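Local coordinates for protein transcriptional regulator, PadR family (Bacillus cereus, PDB 4ESB) that probably binds DNA as a dimer through a winged helix-turn-helix domain to regulate transcription, as a member of the PadR family, at residues V9-I14 with Q53-I58. Residues are numbered along the deposited sequence; the frame is centred on the assembly and turned at random.
Sequences VLEGCI and QKEKLI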
loop_
_atom_site.group_PDB
_atom_site.type_symbol
_atom_site.label_atom_id
_atom_site.label_comp_id
_atom_site.label_asym_id
_atom_site.label_seq_id
_atom_site.Cartn_x
_atom_site.Cartn_y
_atom_site.Cartn_z
ATOM N N VAL A 9 3.009 -1.737 -4.249
ATOM C CA VAL A 9 3.972 -2.632 -3.617
ATOM C C VAL A 9 4.665 -3.568 -4.606
ATOM O O VAL A 9 5.451 -4.425 -4.207
ATOM C CB VAL A 9 3.276 -3.510 -2.561
ATOM C CG1 VAL A 9 2.584 -2.644 -1.519
ATOM C CG2 VAL A 9 2.280 -4.449 -3.230
ATOM N N LEU A 10 4.380 -3.403 -5.893
ATOM C CA LEU A 10 4.874 -4.331 -6.907
ATOM C C LEU A 10 6.375 -4.174 -7.139
ATOM O O LEU A 10 7.090 -5.163 -7.310
ATOM C CB LEU A 10 4.108 -4.137 -8.216
ATOM C CG LEU A 10 4.496 -5.024 -9.401
ATOM C CD1 LEU A 10 4.260 -6.498 -9.099
ATOM C CD2 LEU A 10 3.712 -4.601 -10.629
ATOM N N GLU A 11 6.850 -2.933 -7.149
ATOM C CA GLU A 11 8.274 -2.663 -7.315
ATOM C C GLU A 11 9.076 -3.321 -6.196
ATOM O O GLU A 11 10.137 -3.895 -6.435
ATOM C CB GLU A 11 8.530 -1.154 -7.336
ATOM C CG GLU A 11 9.994 -0.767 -7.479
ATOM C CD GLU A 11 10.179 0.646 -8.003
ATOM O OE1 GLU A 11 9.165 1.300 -8.322
ATOM O OE2 GLU A 11 11.338 1.100 -8.100
ATOM N N GLY A 12 8.555 -3.242 -4.977
ATOM C CA GLY A 12 9.219 -3.817 -3.821
ATOM C C GLY A 12 9.256 -5.333 -3.849
ATOM O O GLY A 12 10.246 -5.947 -3.452
ATOM N N CYS A 13 8.175 -5.943 -4.320
ATOM C CA CYS A 13 8.093 -7.399 -4.382
ATOM C C CYS A 13 8.970 -7.932 -5.508
ATOM O O CYS A 13 9.511 -9.031 -5.422
ATOM C CB CYS A 13 6.645 -7.845 -4.577
ATOM S SG CYS A 13 5.602 -7.550 -3.127
ATOM N N ILE A 14 9.100 -7.143 -6.567
ATOM C CA ILE A 14 10.014 -7.464 -7.654
ATOM C C ILE A 14 11.463 -7.426 -7.166
ATOM O O ILE A 14 12.260 -8.302 -7.502
ATOM C CB ILE A 14 9.830 -6.502 -8.845
ATOM C CG1 ILE A 14 8.610 -6.926 -9.661
ATOM C CG2 ILE A 14 11.077 -6.483 -9.726
ATOM C CD1 ILE A 14 8.297 -6.022 -10.833
ATOM N N GLN A 53 15.710 -0.366 -14.093
ATOM C CA GLN A 53 17.062 -0.451 -14.629
ATOM C C GLN A 53 17.677 0.933 -14.776
ATOM O O GLN A 53 18.842 1.148 -14.441
ATOM C CB GLN A 53 17.056 -1.136 -15.993
ATOM C CG GLN A 53 16.993 -2.649 -15.942
ATOM C CD GLN A 53 16.809 -3.257 -17.313
ATOM O OE1 GLN A 53 17.777 -3.600 -17.990
ATOM N NE2 GLN A 53 15.558 -3.384 -17.738
ATOM N N LYS A 54 16.889 1.873 -15.283
ATOM C CA LYS A 54 17.379 3.220 -15.528
ATOM C C LYS A 54 17.705 3.910 -14.210
ATOM O O LYS A 54 18.539 4.812 -14.163
ATOM C CB LYS A 54 16.347 4.025 -16.320
ATOM C CG LYS A 54 16.844 5.378 -16.821
ATOM C CD LYS A 54 15.803 6.062 -17.698
ATOM C CE LYS A 54 14.542 6.416 -16.921
ATOM N NZ LYS A 54 14.807 7.418 -15.852
ATOM N N GLU A 55 17.050 3.479 -13.137
ATOM C CA GLU A 55 17.337 4.019 -11.816
ATOM C C GLU A 55 18.361 3.158 -11.080
ATOM O O GLU A 55 18.662 3.400 -9.914
ATOM C CB GLU A 55 16.054 4.128 -10.998
ATOM C CG GLU A 55 14.917 4.835 -11.719
ATOM C CD GLU A 55 13.668 4.907 -10.869
ATOM O OE1 GLU A 55 13.579 4.134 -9.893
ATOM O OE2 GLU A 55 12.782 5.730 -11.176
ATOM N N LYS A 56 18.880 2.147 -11.768
ATOM C CA LYS A 56 19.993 1.353 -11.264
ATOM C C LYS A 56 19.626 0.535 -10.026
ATOM O O LYS A 56 20.474 0.286 -9.167
ATOM C CB LYS A 56 21.182 2.268 -10.956
ATOM C CG LYS A 56 21.584 3.159 -12.129
ATOM C CD LYS A 56 22.797 2.608 -12.859
ATOM C CE LYS A 56 22.801 3.012 -14.326
ATOM N NZ LYS A 56 23.438 1.967 -15.174
ATOM N N LEU A 57 18.368 0.113 -9.940
ATOM C CA LEU A 57 17.924 -0.745 -8.847
ATOM C C LEU A 57 18.183 -2.201 -9.197
ATOM O O LEU A 57 18.473 -3.021 -8.328
ATOM C CB LEU A 57 16.434 -0.548 -8.579
ATOM C CG LEU A 57 16.000 0.868 -8.205
ATOM C CD1 LEU A 57 14.505 0.895 -7.948
ATOM C CD2 LEU A 57 16.767 1.371 -6.992
ATOM N N ILE A 58 18.066 -2.517 -10.481
ATOM C CA ILE A 58 18.355 -3.855 -10.973
ATOM C C ILE A 58 19.171 -3.739 -12.249
ATOM O O ILE A 58 19.267 -2.668 -12.843
ATOM C CB ILE A 58 17.065 -4.652 -11.249
ATOM C CG1 ILE A 58 16.270 -4.006 -12.386
ATOM C CG2 ILE A 58 16.219 -4.736 -9.983
ATOM C CD1 ILE A 58 15.022 -4.771 -12.776
#
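Glu55 and Glu11 bring two carboxylates together across this contact: Glu55 OE1 lies 4.2 Å from Glu11 OE2, with the two carboxylate planes turned 41° apart and the side chains crossing at about a right angle. Like charges at this distance should disfavour each other, but Arg51 offers compensation. It forms a salt bridge with OE2 of Glu55, the oxygen not facing Glu11, and a long, weak ion pair with OE1 of Glu11, so its positive charge probably offsets part of the repulsion. Lys56 follows with positive phi, and two bonds run back into the last turn, one from Lys56 N to Gln53 O (2.9 Å); this Schellman motif ends helix 42-54 and turns the chain toward helix 10-20. Leu57 then sends a methyl to the same carboxylate. Its CD1 sits 3.2 Å from Glu11 OE2, roughly in line with the CD-OE2 bond, the two side chains again crossing nearly perpendicularly. Glu11 spans the gap because CG is anti to the backbone N (chi1 179°) and the chain stays extended beyond it; the nearest alpha carbons, Glu11 CA and Leu57 CA, are 10.0 Å apart. Gln83 of helix 78-101 touches both Glu11 and Leu57, bordering this meeting point. At Ile58, where strand 58-64 begins, the approach becomes wholly apolar but looser: Ile58 CD1 comes no nearer than 5.3 Å to Ile14 CG2, while Leu15 and Ile18 of helix 10-20 touch Ile58 directly. With only 103 Å² buried between the segments, the contact is small and depends on side-chain reach rather than close backbone packing. It joins helix 10-20, the chain's first, to the turn leading from helix 42-54 into the beta hairpin 58-64/70-76, an arrangement that belongs to the winged helix-turn-helix fold of PadR-family regulators.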